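Local coordinates for protein arginase (PDB 4RHJ) that is of unknown function, an arginase-like protein with the arginase-deacetylase fold that evolved without a binuclear manganese cluster, at residues L78-K83 / M96-C101; A170-S175 / S203-V208; R231-D236 / G275-K280. All coordinates share one frame; numbering follows the deposited sequence.

Contact 1: L78-K83 / M96-C101; sequences LTIHDK and MPVLNC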
ATOM      1  N   LEU A  78       1.677   0.130  26.320  1.00 17.44           N
ATOM      2  CA  LEU A  78       2.563  -0.976  26.704  1.00 15.69           C
ATOM      3  C   LEU A  78       3.604  -0.513  27.725  1.00 31.11           C
ATOM      4  O   LEU A  78       4.071   0.630  27.666  1.00 33.58           O
ATOM      5  CB  LEU A  78       3.279  -1.576  25.488  1.00 20.86           C
ATOM      6  CG  LEU A  78       2.560  -2.224  24.304  1.00 16.26           C
ATOM      7  CD1 LEU A  78       3.591  -2.577  23.257  1.00 30.03           C
ATOM      8  CD2 LEU A  78       1.742  -3.459  24.686  1.00 11.35           C
ATOM      9  N   THR A  79       3.948  -1.400  28.664  1.00 29.36           N
ATOM     10  CA  THR A  79       5.007  -1.157  29.647  1.00 34.74           C
ATOM     11  C   THR A  79       5.946  -2.385  29.719  1.00 21.21           C
ATOM     12  O   THR A  79       5.508  -3.482  30.044  1.00 30.68           O
ATOM     13  CB  THR A  79       4.412  -0.813  31.068  1.00 23.71           C
ATOM     14  OG1 THR A  79       4.228  -1.994  31.846  1.00 25.44           O
ATOM     15  CG2 THR A  79       3.080  -0.100  30.949  1.00 22.35           C
ATOM     16  N   ILE A  80       7.229  -2.200  29.407  1.00 24.25           N
ATOM     17  CA  ILE A  80       8.168  -3.325  29.248  1.00 23.86           C
ATOM     18  C   ILE A  80       9.185  -3.498  30.397  1.00 23.68           C
ATOM     19  O   ILE A  80      10.013  -2.620  30.661  1.00 21.87           O
ATOM     20  CB  ILE A  80       8.953  -3.195  27.912  1.00 36.17           C
ATOM     21  CG1 ILE A  80       7.990  -3.148  26.708  1.00 32.15           C
ATOM     22  CG2 ILE A  80      10.024  -4.290  27.783  1.00 33.52           C
ATOM     23  CD1 ILE A  80       7.269  -4.446  26.365  1.00 15.10           C
ATOM     24  N   HIS A  81       9.113  -4.659  31.053  1.00 35.26           N
ATOM     25  CA  HIS A  81       9.942  -5.015  32.215  1.00 29.92           C
ATOM     26  C   HIS A  81      10.795  -6.250  31.972  1.00 28.62           C
ATOM     27  O   HIS A  81      10.343  -7.234  31.386  1.00 26.70           O
ATOM     28  CB  HIS A  81       9.078  -5.282  33.447  1.00 26.80           C
ATOM     29  CG  HIS A  81       7.794  -4.529  33.454  1.00 23.11           C
ATOM     30  ND1 HIS A  81       7.682  -3.257  33.972  1.00 30.97           N
ATOM     31  CD2 HIS A  81       6.569  -4.850  32.983  1.00 28.11           C
ATOM     32  CE1 HIS A  81       6.439  -2.838  33.839  1.00 29.11           C
ATOM     33  NE2 HIS A  81       5.743  -3.787  33.241  1.00 18.46           N
ATOM     34  N   ASP A  82      12.021  -6.211  32.472  1.00 42.17           N
ATOM     35  CA  ASP A  82      12.948  -7.311  32.272  1.00 43.83           C
ATOM     36  C   ASP A  82      13.004  -8.259  33.490  1.00 25.60           C
ATOM     37  O   ASP A  82      13.298  -9.453  33.349  1.00 25.17           O
ATOM     38  CB  ASP A  82      14.328  -6.737  31.927  1.00 26.71           C
ATOM     39  CG  ASP A  82      14.314  -5.951  30.626  1.00 28.42           C
ATOM     40  OD1 ASP A  82      13.508  -6.284  29.729  1.00 28.58           O
ATOM     41  OD2 ASP A  82      15.104  -4.999  30.497  1.00 34.76           O
ATOM     42  N   LYS A  83      12.689  -7.725  34.670  1.00 42.70           N
ATOM     43  CA  LYS A  83      12.731  -8.483  35.921  1.00 30.27           C
ATOM     44  C   LYS A  83      11.363  -8.591  36.586  1.00 35.29           C
ATOM     45  O   LYS A  83      10.460  -7.813  36.296  1.00 44.33           O
ATOM     46  CB  LYS A  83      13.707  -7.832  36.898  1.00 48.87           C
ATOM     47  CG  LYS A  83      13.233  -6.479  37.404  1.00 32.24           C
ATOM     48  CD  LYS A  83      14.206  -5.879  38.395  1.00 47.16           C
ATOM     49  CE  LYS A  83      13.542  -4.790  39.222  1.00 32.42           C
ATOM     50  NZ  LYS A  83      13.039  -3.687  38.359  1.00 48.01           N
ATOM     51  N   MET A  96      -0.160  -1.917  30.009  1.00 20.22           N
ATOM     52  CA  MET A  96      -0.064  -3.300  29.532  1.00 26.56           C
ATOM     53  C   MET A  96       1.342  -3.860  29.744  1.00 17.28           C
ATOM     54  O   MET A  96       2.142  -3.904  28.800  1.00 28.57           O
ATOM     55  CB  MET A  96      -0.434  -3.401  28.058  1.00 30.73           C
ATOM     56  CG  MET A  96      -1.737  -4.116  27.790  1.00 29.52           C
ATOM     57  SD  MET A  96      -2.810  -3.040  26.854  1.00 31.54           S
ATOM     58  CE  MET A  96      -1.668  -2.424  25.644  1.00 30.06           C
ATOM     59  N   PRO A  97       1.637  -4.295  30.983  1.00 20.28           N
ATOM     60  CA  PRO A  97       2.955  -4.738  31.449  1.00 23.99           C
ATOM     61  C   PRO A  97       3.485  -5.991  30.756  1.00 26.71           C
ATOM     62  O   PRO A  97       2.985  -7.089  30.976  1.00 30.76           O
ATOM     63  CB  PRO A  97       2.718  -5.000  32.943  1.00 26.41           C
ATOM     64  CG  PRO A  97       1.560  -4.153  33.300  1.00 23.00           C
ATOM     65  CD  PRO A  97       0.672  -4.256  32.097  1.00 38.07           C
ATOM     66  N   VAL A  98       4.523  -5.833  29.948  1.00 22.88           N
ATOM     67  CA  VAL A  98       5.042  -6.972  29.216  1.00 24.12           C
ATOM     68  C   VAL A  98       6.469  -7.328  29.611  1.00 18.17           C
ATOM     69  O   VAL A  98       7.364  -6.481  29.695  1.00 19.64           O
ATOM     70  CB  VAL A  98       4.958  -6.739  27.698  1.00 37.05           C
ATOM     71  CG1 VAL A  98       5.919  -7.657  26.951  1.00 23.98           C
ATOM     72  CG2 VAL A  98       3.522  -6.934  27.214  1.00 29.28           C
ATOM     73  N   LEU A  99       6.643  -8.622  29.842  1.00 29.02           N
ATOM     74  CA  LEU A  99       7.878  -9.221  30.304  1.00 27.60           C
ATOM     75  C   LEU A  99       8.777  -9.656  29.152  1.00 19.52           C
ATOM     76  O   LEU A  99       8.441 -10.586  28.429  1.00 27.29           O
ATOM     77  CB  LEU A  99       7.540 -10.426  31.178  1.00 26.45           C
ATOM     78  CG  LEU A  99       8.712 -11.257  31.652  1.00 28.99           C
ATOM     79  CD1 LEU A  99       9.416 -10.480  32.753  1.00 34.18           C
ATOM     80  CD2 LEU A  99       8.226 -12.623  32.110  1.00 19.99           C
ATOM     81  N   ASN A 100       9.922  -8.995  28.994  1.00 25.98           N
ATOM     82  CA  ASN A 100      10.878  -9.350  27.945  1.00 30.97           C
ATOM     83  C   ASN A 100      11.814 -10.510  28.293  1.00 21.79           C
ATOM     84  O   ASN A 100      12.762 -10.344  29.073  1.00 31.31           O
ATOM     85  CB  ASN A 100      11.740  -8.145  27.569  1.00 31.39           C
ATOM     86  CG  ASN A 100      12.778  -8.493  26.511  1.00 22.52           C
ATOM     87  OD1 ASN A 100      12.510  -9.289  25.613  1.00 17.41           O
ATOM     88  ND2 ASN A 100      13.965  -7.905  26.617  1.00 28.85           N
ATOM     89  N   CYS A 101      11.566 -11.672  27.695  1.00 13.04           N
ATOM     90  CA  CYS A 101      12.455 -12.812  27.893  1.00 26.12           C
ATOM     91  C   CYS A 101      13.545 -12.851  26.832  1.00 28.17           C
ATOM     92  O   CYS A 101      14.354 -13.776  26.814  1.00 50.21           O
ATOM     93  CB  CYS A 101      11.676 -14.133  27.883  1.00 22.42           C
ATOM     94  SG  CYS A 101      10.440 -14.312  29.186  1.00 27.52           S
TER
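Thr79 and Pro97 sit side by side as paired residues of two parallel strands, and the hydroxyl does the touching: OG1 of Thr79 comes to 3.1 Å from CA of Pro97. CG2 of Thr79 is anti to the carbonyl carbon and beside the backbone N, which carries the methyl toward the backbone of Met96. The imidazole of His81 reaches back along the same face and presents its edge, not its face, to the proline; NE2 of His81 lies 3.3 Å from CB of Pro97, near the ring plane. Its chi1 of -29° departs from a staggered value and swings the ring back toward Thr79 and Pro97. Strands 77-81 and 95-103 are neighbours at one margin of the parallel sheet of the arginase-deacetylase fold, 77-81 being outermost within the chain, and the segment axes diverge by 31°. A loop without helix links them, in place of the helix of a classical beta-alpha-beta unit. The backbones are laced by four hydrogen bonds, the shortest from Val98 N to Thr79 O at 2.6 Å. On the other face the contacts are apolar. Chi2 of Ile80, -71°, bends CD1 over the side of Val98, where it meets CB of Val98 at 3.5 Å, and toward the start of the strands CD2 of Leu78 meets CE of Met96 at 3.7 Å, the bent methionine chain crossing the leucine at a slant. Helix 303-316 backs this side, with Ile316 touching both Leu78 and Val98. Beyond the end of strand 77-81, OD1 of Asp82 lies 3.4 Å from CB of Asn100, the two side chains alongside each other with carboxylate and amide planes steeply inclined, while OD1 of Asn100 accepts a hydrogen bond from the backbone N of Gly102.

Contact 2: A170-S175 / S203-V208; sequences ARPSVS and SEDRKV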
ATOM      1  N   ALA A 170      -1.559 -15.971   3.862  1.00 15.33           N
ATOM      2  CA  ALA A 170      -1.915 -16.017   2.446  1.00 12.13           C
ATOM      3  C   ALA A 170      -2.267 -17.428   1.996  1.00 10.57           C
ATOM      4  O   ALA A 170      -2.969 -17.619   0.996  1.00 10.48           O
ATOM      5  CB  ALA A 170      -0.798 -15.484   1.617  1.00 13.99           C
ATOM      6  N   ARG A 171      -1.763 -18.414   2.736  1.00 20.54           N
ATOM      7  CA  ARG A 171      -2.040 -19.833   2.483  1.00 16.95           C
ATOM      8  C   ARG A 171      -2.590 -20.508   3.728  1.00 10.69           C
ATOM      9  O   ARG A 171      -2.242 -20.129   4.833  1.00 18.09           O
ATOM     10  CB  ARG A 171      -0.777 -20.569   2.037  1.00 15.82           C
ATOM     11  CG  ARG A 171       0.266 -20.667   3.120  1.00 16.34           C
ATOM     12  CD  ARG A 171       1.701 -20.623   2.576  1.00 17.07           C
ATOM     13  NE  ARG A 171       2.138 -19.289   2.148  1.00 19.40           N
ATOM     14  CZ  ARG A 171       2.108 -18.849   0.889  1.00 24.62           C
ATOM     15  NH1 ARG A 171       1.645 -19.630  -0.073  1.00 36.13           N
ATOM     16  NH2 ARG A 171       2.535 -17.628   0.588  1.00 21.07           N
ATOM     17  N   PRO A 172      -3.440 -21.529   3.550  1.00 25.96           N
ATOM     18  CA  PRO A 172      -3.999 -22.266   4.688  1.00 14.54           C
ATOM     19  C   PRO A 172      -2.923 -22.942   5.513  1.00 18.98           C
ATOM     20  O   PRO A 172      -3.134 -23.146   6.699  1.00 22.21           O
ATOM     21  CB  PRO A 172      -4.915 -23.301   4.029  1.00 20.20           C
ATOM     22  CG  PRO A 172      -5.248 -22.743   2.716  1.00 27.23           C
ATOM     23  CD  PRO A 172      -4.040 -21.957   2.274  1.00 34.23           C
ATOM     24  N   SER A 173      -1.799 -23.282   4.887  1.00 15.22           N
ATOM     25  CA  SER A 173      -0.667 -23.902   5.571  1.00 23.32           C
ATOM     26  C   SER A 173      -1.099 -25.191   6.285  1.00 19.70           C
ATOM     27  O   SER A 173      -0.897 -25.354   7.482  1.00 15.19           O
ATOM     28  CB  SER A 173      -0.038 -22.915   6.558  1.00 25.75           C
ATOM     29  OG  SER A 173       1.283 -23.285   6.913  1.00 28.37           O
ATOM     30  N   VAL A 174      -1.694 -26.104   5.522  1.00 28.73           N
ATOM     31  CA  VAL A 174      -2.269 -27.330   6.071  1.00 35.57           C
ATOM     32  C   VAL A 174      -2.131 -28.550   5.154  1.00 21.99           C
ATOM     33  O   VAL A 174      -2.333 -29.687   5.590  1.00 30.42           O
ATOM     34  CB  VAL A 174      -3.768 -27.148   6.383  1.00 23.16           C
ATOM     35  CG1 VAL A 174      -3.969 -26.246   7.604  1.00 21.46           C
ATOM     36  CG2 VAL A 174      -4.487 -26.596   5.169  1.00 27.07           C
ATOM     37  N   SER A 175      -1.799 -28.313   3.888  1.00 32.47           N
ATOM     38  CA  SER A 175      -1.612 -29.393   2.921  1.00 27.94           C
ATOM     39  C   SER A 175      -0.448 -30.272   3.330  1.00 21.06           C
ATOM     40  O   SER A 175      -0.476 -31.474   3.113  1.00 28.29           O
ATOM     41  CB  SER A 175      -1.370 -28.835   1.520  1.00 25.79           C
ATOM     42  OG  SER A 175      -0.041 -29.072   1.099  1.00 20.72           O
ATOM     43  N   SER A 203      -6.161 -27.581  -4.091  1.00 33.43           N
ATOM     44  CA  SER A 203      -7.150 -28.615  -3.864  1.00 27.99           C
ATOM     45  C   SER A 203      -6.773 -29.418  -2.634  1.00 21.96           C
ATOM     46  O   SER A 203      -7.619 -30.048  -2.021  1.00 26.74           O
ATOM     47  CB  SER A 203      -7.261 -29.524  -5.085  1.00 31.50           C
ATOM     48  OG  SER A 203      -7.413 -28.757  -6.266  1.00 32.70           O
ATOM     49  N   GLU A 204      -5.490 -29.399  -2.287  1.00 25.42           N
ATOM     50  CA  GLU A 204      -5.015 -30.011  -1.053  1.00 27.75           C
ATOM     51  C   GLU A 204      -5.572 -29.286   0.166  1.00 27.16           C
ATOM     52  O   GLU A 204      -6.008 -29.906   1.131  1.00 28.70           O
ATOM     53  CB  GLU A 204      -3.486 -30.010  -1.006  1.00 35.53           C
ATOM     54  CG  GLU A 204      -2.824 -31.122  -1.797  1.00 32.89           C
ATOM     55  CD  GLU A 204      -2.635 -32.381  -0.979  1.00 31.85           C
ATOM     56  OE1 GLU A 204      -1.802 -33.228  -1.367  1.00 34.04           O
ATOM     57  OE2 GLU A 204      -3.318 -32.522   0.056  1.00 45.76           O
ATOM     58  N   ASP A 205      -5.557 -27.963   0.121  1.00 29.18           N
ATOM     59  CA  ASP A 205      -6.071 -27.167   1.228  1.00 25.14           C
ATOM     60  C   ASP A 205      -7.585 -27.289   1.356  1.00 28.57           C
ATOM     61  O   ASP A 205      -8.102 -27.355   2.467  1.00 40.87           O
ATOM     62  CB  ASP A 205      -5.683 -25.702   1.058  1.00 23.63           C
ATOM     63  CG  ASP A 205      -4.182 -25.492   1.023  1.00 20.37           C
ATOM     64  OD1 ASP A 205      -3.460 -26.220   1.734  1.00 27.34           O
ATOM     65  OD2 ASP A 205      -3.724 -24.589   0.288  1.00 32.57           O
ATOM     66  N   ARG A 206      -8.288 -27.329   0.225  1.00 23.31           N
ATOM     67  CA  ARG A 206      -9.754 -27.366   0.230  1.00 30.52           C
ATOM     68  C   ARG A 206     -10.344 -28.722   0.604  1.00 27.65           C
ATOM     69  O   ARG A 206     -11.473 -28.804   1.103  1.00 30.17           O
ATOM     70  CB  ARG A 206     -10.294 -26.945  -1.129  1.00 25.95           C
ATOM     71  CG  ARG A 206     -10.039 -25.500  -1.441  1.00 23.17           C
ATOM     72  CD  ARG A 206     -10.787 -25.046  -2.676  1.00 38.13           C
ATOM     73  NE  ARG A 206     -10.384 -25.759  -3.887  1.00 48.42           N
ATOM     74  CZ  ARG A 206      -9.303 -25.468  -4.612  1.00 36.11           C
ATOM     75  NH1 ARG A 206      -8.498 -24.482  -4.247  1.00 31.30           N
ATOM     76  NH2 ARG A 206      -9.022 -26.170  -5.702  1.00 32.01           N
ATOM     77  N   LYS A 207      -9.600 -29.791   0.361  1.00 29.03           N
ATOM     78  CA  LYS A 207     -10.097 -31.098   0.763  1.00 33.09           C
ATOM     79  C   LYS A 207      -9.937 -31.232   2.272  1.00 27.58           C
ATOM     80  O   LYS A 207     -10.855 -31.669   2.961  1.00 28.09           O
ATOM     81  CB  LYS A 207      -9.390 -32.236   0.015  1.00 22.87           C
ATOM     82  CG  LYS A 207      -7.880 -32.288   0.145  1.00 30.91           C
ATOM     83  CD  LYS A 207      -7.288 -33.477  -0.603  1.00 21.66           C
ATOM     84  CE  LYS A 207      -6.992 -33.159  -2.059  1.00 29.17           C
ATOM     85  NZ  LYS A 207      -8.192 -32.786  -2.856  1.00 29.61           N
ATOM     86  N   VAL A 208      -8.790 -30.800   2.782  1.00 34.82           N
ATOM     87  CA  VAL A 208      -8.506 -30.860   4.210  1.00 26.78           C
ATOM     88  C   VAL A 208      -9.404 -29.891   4.980  1.00 40.57           C
ATOM     89  O   VAL A 208      -9.556 -30.005   6.197  1.00 30.82           O
ATOM     90  CB  VAL A 208      -7.020 -30.544   4.510  1.00 17.38           C
ATOM     91  CG1 VAL A 208      -6.852 -29.094   4.833  1.00 30.37           C
ATOM     92  CG2 VAL A 208      -6.513 -31.371   5.667  1.00 25.20           C
TER
HETATM   93  O   HOH W   1      -1.103 -25.207   2.591  1.00 22.49           O
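OD1 of Asp205 and the backbone N of Val174 are joined through one water, which donates to the carboxylate oxygen at 2.7 Å and accepts from Val174 N at 3.1 Å. The other oxygen of the same carboxylate, OD2, takes a hydrogen bond from the backbone N of Ser202, the residue just ahead of helix 203-211. Both ends of the group are therefore held, which should fix its rotation while it is buried against the loop. Pro172 closes over it: the ring crosses the aspartate at about a right angle, with CD of Pro172 3.3 Å from OD2 of Asp205 and CG resting against the carboxylate carbon. The loop 170-175 follows strand 163-168 at the C-terminal end of the parallel sheet, the end where arginases build their metal site. Here the side chain of Pro172 is about 9 Å from that of Asp244, a manganese-binding residue with no metal bound in this chain, so the contact borders that region. Further along, CB of Ser175 meets OD1 of Asp205 at 3.4 Å and CB of Glu204 at 3.5 Å, leaning on the first turn of the helix. Val174 sends a branch toward the next turn. Its CG2 lies between the backbone N and the carbonyl carbon, and from there presses on CG1 of Val208 at 3.5 Å, a tight fit for two methyls whose side chains cross at a slant. Leu181 of helix 180-186 packs on Val174, while Arg182 of that helix hydrogen-bonds to Val174 O and touches Val208.

Contact 3: R231-D236 / G275-K280; sequences RDIRND and GIRGPK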
ATOM      1  N   ARG A 231     -20.345 -10.068  12.550  1.00 25.45           N
ATOM      2  CA  ARG A 231     -19.255  -9.281  13.118  1.00 22.15           C
ATOM      3  C   ARG A 231     -18.422 -10.071  14.104  1.00 23.10           C
ATOM      4  O   ARG A 231     -17.446 -10.711  13.738  1.00 22.56           O
ATOM      5  CB  ARG A 231     -19.787  -8.038  13.830  1.00 29.02           C
ATOM      6  CG  ARG A 231     -20.507  -7.052  12.948  1.00 28.87           C
ATOM      7  CD  ARG A 231     -20.394  -5.628  13.497  1.00 27.99           C
ATOM      8  NE  ARG A 231     -20.615  -4.661  12.435  1.00 19.90           N
ATOM      9  CZ  ARG A 231     -19.817  -3.636  12.166  1.00 21.51           C
ATOM     10  NH1 ARG A 231     -18.754  -3.400  12.915  1.00 35.05           N
ATOM     11  NH2 ARG A 231     -20.092  -2.842  11.151  1.00 24.24           N
ATOM     12  N   ASP A 232     -18.815 -10.000  15.369  1.00 31.01           N
ATOM     13  CA  ASP A 232     -18.028 -10.569  16.449  1.00 52.67           C
ATOM     14  C   ASP A 232     -17.872 -12.089  16.333  1.00 43.73           C
ATOM     15  O   ASP A 232     -18.779 -12.781  15.909  1.00 42.26           O
ATOM     16  CB  ASP A 232     -18.638 -10.227  17.808  1.00 44.35           C
ATOM     17  CG  ASP A 232     -18.832  -8.745  18.017  1.00 39.20           C
ATOM     18  OD1 ASP A 232     -17.852  -7.987  17.877  1.00 30.65           O
ATOM     19  OD2 ASP A 232     -19.976  -8.342  18.338  1.00 36.82           O
ATOM     20  N   ILE A 233     -16.689 -12.570  16.734  1.00 53.54           N
ATOM     21  CA  ILE A 233     -16.343 -13.988  16.740  1.00 31.92           C
ATOM     22  C   ILE A 233     -17.240 -14.638  17.790  1.00 55.29           C
ATOM     23  O   ILE A 233     -17.702 -15.767  17.583  1.00 87.87           O
ATOM     24  CB  ILE A 233     -14.879 -14.281  17.065  1.00 35.23           C
ATOM     25  CG1 ILE A 233     -13.926 -13.316  16.379  1.00 21.84           C
ATOM     26  CG2 ILE A 233     -14.522 -15.692  16.675  1.00 38.54           C
ATOM     27  CD1 ILE A 233     -12.778 -13.948  15.584  1.00 24.83           C
ATOM     28  N   ARG A 234     -17.443 -13.954  18.919  1.00 49.95           N
ATOM     29  CA  ARG A 234     -18.442 -14.324  19.909  1.00 55.20           C
ATOM     30  C   ARG A 234     -18.344 -15.773  20.385  1.00 35.04           C
ATOM     31  O   ARG A 234     -19.294 -16.549  20.256  1.00 52.97           O
ATOM     32  CB  ARG A 234     -19.858 -14.048  19.362  1.00 51.80           C
ATOM     33  CG  ARG A 234     -20.378 -12.624  19.519  1.00 52.83           C
ATOM     34  CD  ARG A 234     -21.765 -12.442  18.931  1.00 32.40           C
ATOM     35  NE  ARG A 234     -21.962 -11.097  18.378  1.00 42.98           N
ATOM     36  CZ  ARG A 234     -21.813 -10.784  17.091  1.00 46.27           C
ATOM     37  NH1 ARG A 234     -21.448 -11.710  16.218  1.00 50.58           N
ATOM     38  NH2 ARG A 234     -22.019  -9.545  16.672  1.00 35.36           N
ATOM     39  N   ASN A 235     -17.187 -16.144  20.922  1.00 46.79           N
ATOM     40  CA  ASN A 235     -17.019 -17.493  21.467  1.00 55.01           C
ATOM     41  C   ASN A 235     -16.472 -17.445  22.886  1.00 35.08           C
ATOM     42  O   ASN A 235     -15.850 -16.466  23.283  1.00 26.76           O
ATOM     43  CB  ASN A 235     -16.098 -18.329  20.574  1.00 46.01           C
ATOM     44  CG  ASN A 235     -14.718 -17.737  20.467  1.00 19.66           C
ATOM     45  OD1 ASN A 235     -13.811 -18.102  21.202  1.00 25.81           O
ATOM     46  ND2 ASN A 235     -14.561 -16.798  19.565  1.00 33.59           N
ATOM     47  N   ASP A 236     -16.700 -18.521  23.632  1.00 34.67           N
ATOM     48  CA  ASP A 236     -16.161 -18.667  24.973  1.00 31.20           C
ATOM     49  C   ASP A 236     -14.940 -19.589  24.966  1.00 28.28           C
ATOM     50  O   ASP A 236     -14.508 -20.060  26.019  1.00 33.85           O
ATOM     51  CB  ASP A 236     -17.239 -19.211  25.921  1.00 27.55           C
ATOM     52  CG  ASP A 236     -18.518 -18.380  25.890  1.00 34.74           C
ATOM     53  OD1 ASP A 236     -18.718 -17.641  24.905  1.00 34.71           O
ATOM     54  OD2 ASP A 236     -19.322 -18.468  26.842  1.00 29.81           O
ATOM     55  N   GLY A 275     -11.425  -7.415  16.301  1.00 23.41           N
ATOM     56  CA  GLY A 275     -12.689  -8.109  16.449  1.00 25.90           C
ATOM     57  C   GLY A 275     -12.648  -9.562  16.869  1.00 15.37           C
ATOM     58  O   GLY A 275     -13.667 -10.241  16.785  1.00 27.17           O
ATOM     59  N   ILE A 276     -11.500 -10.037  17.346  1.00 16.24           N
ATOM     60  CA  ILE A 276     -11.374 -11.429  17.781  1.00 20.10           C
ATOM     61  C   ILE A 276     -11.939 -11.527  19.170  1.00 14.63           C
ATOM     62  O   ILE A 276     -11.651 -10.689  20.007  1.00 21.93           O
ATOM     63  CB  ILE A 276      -9.897 -11.930  17.744  1.00 16.45           C
ATOM     64  CG1 ILE A 276      -9.450 -12.143  16.297  1.00 18.57           C
ATOM     65  CG2 ILE A 276      -9.723 -13.226  18.488  1.00 16.83           C
ATOM     66  CD1 ILE A 276      -8.008 -12.546  16.144  1.00 22.64           C
ATOM     67  N   ARG A 277     -12.768 -12.531  19.414  1.00 14.19           N
ATOM     68  CA  ARG A 277     -13.436 -12.657  20.704  1.00 17.06           C
ATOM     69  C   ARG A 277     -12.923 -13.866  21.451  1.00 20.82           C
ATOM     70  O   ARG A 277     -12.423 -14.808  20.851  1.00 23.62           O
ATOM     71  CB  ARG A 277     -14.953 -12.779  20.537  1.00 18.04           C
ATOM     72  CG  ARG A 277     -15.642 -11.626  19.859  1.00 16.94           C
ATOM     73  CD  ARG A 277     -15.737 -10.400  20.722  1.00 22.41           C
ATOM     74  NE  ARG A 277     -15.921  -9.242  19.866  1.00 24.53           N
ATOM     75  CZ  ARG A 277     -14.919  -8.613  19.272  1.00 16.44           C
ATOM     76  NH1 ARG A 277     -13.681  -9.019  19.479  1.00 38.94           N
ATOM     77  NH2 ARG A 277     -15.146  -7.578  18.491  1.00 24.17           N
ATOM     78  N   GLY A 278     -13.051 -13.847  22.769  1.00 17.41           N
ATOM     79  CA  GLY A 278     -12.614 -14.980  23.561  1.00 28.31           C
ATOM     80  C   GLY A 278     -12.654 -14.763  25.057  1.00 28.42           C
ATOM     81  O   GLY A 278     -12.899 -13.652  25.525  1.00 31.69           O
ATOM     82  N   PRO A 279     -12.428 -15.844  25.817  1.00 29.21           N
ATOM     83  CA  PRO A 279     -12.395 -15.806  27.275  1.00 24.24           C
ATOM     84  C   PRO A 279     -11.000 -15.457  27.734  1.00 23.78           C
ATOM     85  O   PRO A 279     -10.789 -15.080  28.893  1.00 26.19           O
ATOM     86  CB  PRO A 279     -12.751 -17.230  27.659  1.00 20.38           C
ATOM     87  CG  PRO A 279     -12.125 -18.041  26.573  1.00 25.38           C
ATOM     88  CD  PRO A 279     -12.280 -17.219  25.309  1.00 26.15           C
ATOM     89  N   LYS A 280     -10.067 -15.581  26.791  1.00 29.66           N
ATOM     90  CA  LYS A 280      -8.632 -15.462  27.017  1.00 30.88           C
ATOM     91  C   LYS A 280      -7.863 -15.825  25.747  1.00 20.85           C
ATOM     92  O   LYS A 280      -8.333 -16.614  24.929  1.00 30.31           O
ATOM     93  CB  LYS A 280      -8.186 -16.382  28.152  1.00 19.00           C
ATOM     94  CG  LYS A 280      -8.669 -17.803  27.979  1.00 16.06           C
ATOM     95  CD  LYS A 280      -7.526 -18.780  28.146  1.00 41.01           C
ATOM     96  CE  LYS A 280      -6.464 -18.570  27.086  1.00 22.88           C
ATOM     97  NZ  LYS A 280      -5.236 -17.909  27.621  1.00 32.83           N
TER
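Asp232 and Arg277 form a salt bridge in which one carboxylate oxygen serves two donors of the guanidinium edge. NH2 of Arg277 reaches OD1 of Asp232 at 2.8 Å from the anti side, 25° out of the carboxylate plane, and NE adds a weak bond to the same oxygen at 3.0 Å. The two flat groups are turned 45° against each other, so this is not a flat, two-oxygen pairing. The second oxygen, OD2 of Asp232, is taken by NH2 of Arg234 at 2.9 Å; lying between the two guanidiniums, Asp232 probably eases their mutual repulsion, one positive charge of the trio remaining uncompensated within it. CG of Arg277 lies against the backbone N atoms of Ile233 and Arg234, and the bend at chi2 (-73°) then turns CD and the guanidinium toward Asp232. Asn235 uses both ends of its amide weakly: ND2 donates to O of Arg277 at 3.2 Å, and OD1 accepts from N of Tyr237. In contrast, two buried backbone N atoms lack any partner: Arg277 N is covered by CG1 of Ile233, and Ile233 N by CG of Arg277. CD1 of Ile233 meets CG1 of Ile276 at 3.9 Å. The segments run nearly parallel, 231-236 leading into strand 239-244, while 275-280 leaves helix 266-274 for strand 281-287, and Ile276 turns inward onto Val166, Phe168, Val239 and Ile241 of the sheet.

Overall arrangement
From the N terminus the three contacts follow one another in series, none nesting in or crossing another. Contact 1 closes the short link between strands 77-81 and 95-103 at the sheet margin. Contact 2 closes a loop containing helix 180-186 and strand 190-196, bringing the loop after strand 163-168 against helix 203-211 at the C-terminal end of the sheet. Contact 3 spans strand 239-244 and helix 266-274, joining the approaches to two adjacent strands at the opposite, N-terminal end. Contacts 1 and 2 lie on opposite sides of the chain's centre, their centres 37 Å apart, and contact 3 touches neither.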